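Local coordinates for sugar ABC transporter (Sugar-binding protein) (Bacillus halodurans, PDB 4YO7) that binds myo-inositol between its two lobes and probably serves as the solute-binding component of a sugar-type ABC transporter, at residues D82-V94 and V107-M121. Sequence-based numbering, arbitrary orientation.
Sequences DAQNDSTQQMAQV and VNPVDTTSAVDIVNM
Two donors grip Gln90 OE1: the backbone N of Val110, 2.9 Å from it in a nearly straight bond (168°), and a water that also bonds to Ser114 OG and Asp111 N. The other half of the amide works too, since Gln90 NE2 donates to Asn108 O at 2.9 Å, approaching from above that carbonyl plane, and also bonds Ser51 OG of the neighbouring strand. With CG anti to the backbone N (chi1 -173°) and the chain extended, glutamine is long enough to reach the turn after strand 104-107, and its donor and acceptor match the N-H and C=O there. Ile118 CD1 lies 3.7 Å from Gln90 OE1. Replacing Gln90 by alanine removes both amide atoms and is likely to leave Val110 N and Asn108 O without these mates and to open a gap beside Ile118. Val110, branched and apolar, covers the turn that leads into helix 87-94: CG2 meets Ala83 CB (3.7 Å) and CG1 rests against Asn85 O. Small Ser87 lets Asp111 come close, a second water joining Ser87 OG to Asp111 OD1; Asp111 OD2 caps helix 112-121, accepting from Ser114 N at 2.8 Å. Deeper in, branched Val94 packs on Val107 and Ile118; nearer the surface, the end of flexible selenomethionine Met91 packs against Ile118. The helices run almost parallel, 12° apart, as neighbouring helices do on one face of the parallel Rossmann-like sheet in a periplasmic-binding-protein lobe.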
# COMPACT_ATOMS: atom_id res chain seq x y z
N ASP A 82 -8.94 14.17 -2.91
CA ASP A 82 -9.09 12.75 -3.22
C ASP A 82 -9.23 12.62 -4.74
O ASP A 82 -10.16 13.17 -5.33
CB ASP A 82 -10.32 12.19 -2.49
CG ASP A 82 -10.64 10.75 -2.83
OD1 ASP A 82 -9.91 10.07 -3.58
OD2 ASP A 82 -11.66 10.28 -2.27
N ALA A 83 -8.30 11.91 -5.37
CA ALA A 83 -8.31 11.77 -6.83
C ALA A 83 -9.32 10.75 -7.33
O ALA A 83 -9.56 10.69 -8.53
CB ALA A 83 -6.93 11.39 -7.33
N GLN A 84 -9.89 9.96 -6.43
CA GLN A 84 -10.90 8.94 -6.78
C GLN A 84 -10.43 8.01 -7.90
O GLN A 84 -11.16 7.71 -8.85
CB GLN A 84 -12.22 9.63 -7.16
CG GLN A 84 -12.78 10.45 -6.03
CD GLN A 84 -14.04 11.23 -6.40
OE1 GLN A 84 -14.01 12.13 -7.24
NE2 GLN A 84 -15.15 10.88 -5.80
N ASN A 85 -9.17 7.60 -7.78
CA ASN A 85 -8.51 6.71 -8.75
C ASN A 85 -8.47 7.21 -10.18
O ASN A 85 -8.31 6.42 -11.11
CB ASN A 85 -9.20 5.34 -8.73
CG ASN A 85 -9.12 4.67 -7.39
OD1 ASN A 85 -8.02 4.48 -6.86
ND2 ASN A 85 -10.27 4.33 -6.80
N ASP A 86 -8.57 8.52 -10.35
CA ASP A 86 -8.62 9.16 -11.65
C ASP A 86 -7.38 10.04 -11.85
O ASP A 86 -7.20 11.04 -11.16
CB ASP A 86 -9.91 9.97 -11.76
CG ASP A 86 -10.12 10.60 -13.12
OD1 ASP A 86 -9.15 11.00 -13.78
OD2 ASP A 86 -11.30 10.74 -13.52
N SER A 87 -6.50 9.66 -12.78
CA SER A 87 -5.24 10.40 -12.95
C SER A 87 -5.47 11.79 -13.50
O SER A 87 -4.71 12.69 -13.19
CB SER A 87 -4.27 9.66 -13.87
OG SER A 87 -4.86 9.46 -15.12
N THR A 88 -6.53 11.99 -14.28
CA THR A 88 -6.83 13.33 -14.77
C THR A 88 -7.27 14.23 -13.63
O THR A 88 -6.87 15.39 -13.54
CB THR A 88 -7.91 13.28 -15.86
OG1 THR A 88 -7.45 12.44 -16.93
CG2 THR A 88 -8.18 14.66 -16.42
N GLN A 89 -8.06 13.69 -12.73
CA GLN A 89 -8.44 14.44 -11.54
C GLN A 89 -7.24 14.76 -10.66
O GLN A 89 -7.12 15.88 -10.17
CB GLN A 89 -9.49 13.65 -10.75
CG GLN A 89 -10.06 14.35 -9.56
CD GLN A 89 -11.39 13.73 -9.15
OE1 GLN A 89 -12.24 13.46 -9.99
NE2 GLN A 89 -11.57 13.49 -7.87
N GLN A 90 -6.33 13.80 -10.48
CA GLN A 90 -5.13 14.06 -9.68
C GLN A 90 -4.28 15.14 -10.32
O GLN A 90 -3.79 16.03 -9.61
CB GLN A 90 -4.30 12.81 -9.47
CG GLN A 90 -3.17 13.02 -8.51
CD GLN A 90 -2.63 11.70 -7.97
OE1 GLN A 90 -2.05 10.91 -8.71
NE2 GLN A 90 -2.83 11.46 -6.68
N MSE A 91 -4.09 15.08 -11.64
CA MSE A 91 -3.35 16.13 -12.34
C MSE A 91 -4.02 17.49 -12.18
O MSE A 91 -3.32 18.47 -11.97
CB MSE A 91 -3.20 15.79 -13.84
CG MSE A 91 -2.40 14.53 -14.08
SE MSE A 91 -1.09 14.82 -15.45
CE MSE A 91 -0.18 16.33 -14.57
N ALA A 92 -5.35 17.55 -12.21
CA ALA A 92 -6.07 18.82 -12.05
C ALA A 92 -5.91 19.37 -10.63
O ALA A 92 -5.80 20.58 -10.44
CB ALA A 92 -7.56 18.67 -12.41
N GLN A 93 -5.89 18.49 -9.64
CA GLN A 93 -5.65 18.90 -8.27
C GLN A 93 -4.26 19.48 -8.10
O GLN A 93 -4.08 20.52 -7.49
CB GLN A 93 -5.88 17.70 -7.33
CG GLN A 93 -7.33 17.29 -7.33
CD GLN A 93 -7.65 15.98 -6.64
OE1 GLN A 93 -6.77 15.18 -6.32
NE2 GLN A 93 -8.95 15.75 -6.40
N VAL A 94 -3.28 18.81 -8.65
CA VAL A 94 -1.90 19.30 -8.58
C VAL A 94 -1.73 20.63 -9.32
O VAL A 94 -1.08 21.54 -8.81
CB VAL A 94 -0.94 18.23 -9.12
CG1 VAL A 94 0.49 18.74 -9.23
CG2 VAL A 94 -0.98 17.04 -8.18
N VAL A 107 1.67 14.01 -2.77
CA VAL A 107 0.93 13.15 -3.70
C VAL A 107 1.13 11.67 -3.40
O VAL A 107 2.24 11.21 -3.18
CB VAL A 107 1.36 13.38 -5.17
CG1 VAL A 107 0.69 12.38 -6.12
CG2 VAL A 107 1.01 14.78 -5.59
N ASN A 108 0.01 10.95 -3.40
CA ASN A 108 -0.05 9.49 -3.45
C ASN A 108 -0.51 9.07 -4.89
O ASN A 108 -1.68 9.20 -5.20
CB ASN A 108 -1.01 9.06 -2.33
CG ASN A 108 -1.39 7.62 -2.38
OD1 ASN A 108 -2.54 7.29 -2.62
ND2 ASN A 108 -0.44 6.73 -2.07
N PRO A 109 0.42 8.67 -5.80
CA PRO A 109 0.06 8.69 -7.23
C PRO A 109 -0.94 7.63 -7.66
O PRO A 109 -0.79 6.48 -7.30
CB PRO A 109 1.37 8.41 -7.96
CG PRO A 109 2.43 8.33 -6.93
CD PRO A 109 1.88 8.53 -5.58
N VAL A 110 -1.89 8.04 -8.47
CA VAL A 110 -2.86 7.14 -9.06
C VAL A 110 -2.18 6.10 -9.94
O VAL A 110 -2.55 4.93 -9.90
CB VAL A 110 -3.92 7.94 -9.83
CG1 VAL A 110 -4.81 7.03 -10.70
CG2 VAL A 110 -4.74 8.75 -8.83
N ASP A 111 -1.19 6.50 -10.73
CA ASP A 111 -0.49 5.53 -11.57
C ASP A 111 0.93 5.99 -11.86
O ASP A 111 1.27 7.14 -11.67
CB ASP A 111 -1.26 5.26 -12.86
CG ASP A 111 -1.20 6.42 -13.85
OD1 ASP A 111 -2.20 7.14 -13.97
OD2 ASP A 111 -0.16 6.62 -14.51
N THR A 112 1.77 5.05 -12.29
CA THR A 112 3.20 5.32 -12.34
C THR A 112 3.59 6.16 -13.55
O THR A 112 4.66 6.71 -13.57
CB THR A 112 3.99 4.03 -12.38
OG1 THR A 112 3.50 3.24 -13.46
CG2 THR A 112 3.83 3.28 -11.06
N THR A 113 2.71 6.25 -14.54
CA THR A 113 2.99 7.04 -15.72
C THR A 113 2.71 8.52 -15.46
O THR A 113 3.58 9.37 -15.66
CB THR A 113 2.16 6.54 -16.92
OG1 THR A 113 2.57 5.20 -17.23
CG2 THR A 113 2.38 7.40 -18.15
N SER A 114 1.52 8.82 -14.97
CA SER A 114 1.16 10.21 -14.70
C SER A 114 1.98 10.77 -13.54
O SER A 114 2.21 11.98 -13.47
CB SER A 114 -0.35 10.35 -14.43
OG SER A 114 -0.77 9.63 -13.31
N ALA A 115 2.42 9.89 -12.64
CA ALA A 115 3.28 10.31 -11.53
C ALA A 115 4.48 11.10 -12.05
O ALA A 115 4.91 12.09 -11.44
CB ALA A 115 3.75 9.11 -10.73
N VAL A 116 5.07 10.63 -13.15
CA VAL A 116 6.26 11.30 -13.69
C VAL A 116 5.91 12.70 -14.19
O VAL A 116 6.64 13.66 -13.94
CB VAL A 116 6.89 10.48 -14.85
CG1 VAL A 116 8.08 11.21 -15.47
CG2 VAL A 116 7.33 9.13 -14.32
N ASP A 117 4.79 12.82 -14.90
CA ASP A 117 4.36 14.12 -15.37
C ASP A 117 4.06 15.08 -14.21
O ASP A 117 4.37 16.28 -14.28
CB ASP A 117 3.12 13.99 -16.24
CG ASP A 117 3.37 13.16 -17.49
OD1 ASP A 117 4.46 13.27 -18.07
OD2 ASP A 117 2.48 12.38 -17.85
N ILE A 118 3.45 14.55 -13.15
CA ILE A 118 3.16 15.33 -11.96
C ILE A 118 4.45 15.85 -11.32
O ILE A 118 4.57 17.04 -11.03
CB ILE A 118 2.36 14.49 -10.93
CG1 ILE A 118 0.92 14.31 -11.45
CG2 ILE A 118 2.38 15.13 -9.54
CD1 ILE A 118 0.07 13.34 -10.62
N VAL A 119 5.41 14.96 -11.07
CA VAL A 119 6.66 15.41 -10.47
C VAL A 119 7.40 16.41 -11.36
O VAL A 119 7.92 17.41 -10.86
CB VAL A 119 7.56 14.19 -10.14
CG1 VAL A 119 8.92 14.64 -9.65
CG2 VAL A 119 6.92 13.35 -9.09
N ASN A 120 7.41 16.18 -12.66
CA ASN A 120 8.04 17.13 -13.57
C ASN A 120 7.43 18.51 -13.48
O ASN A 120 8.14 19.52 -13.42
CB ASN A 120 7.96 16.63 -15.01
CG ASN A 120 8.90 15.48 -15.29
OD1 ASN A 120 9.93 15.32 -14.62
ND2 ASN A 120 8.57 14.68 -16.30
N MSE A 121 6.11 18.55 -13.45
CA MSE A 121 5.37 19.81 -13.40
C MSE A 121 5.61 20.57 -12.10
O MSE A 121 5.83 21.79 -12.11
CB MSE A 121 3.88 19.51 -13.60
CG MSE A 121 3.01 20.69 -13.64
SE MSE A 121 1.20 20.14 -14.14
CE MSE A 121 0.73 18.83 -12.80
O HOH W 1 -2.55 8.00 -16.50
O HOH W 2 -0.52 9.67 -10.59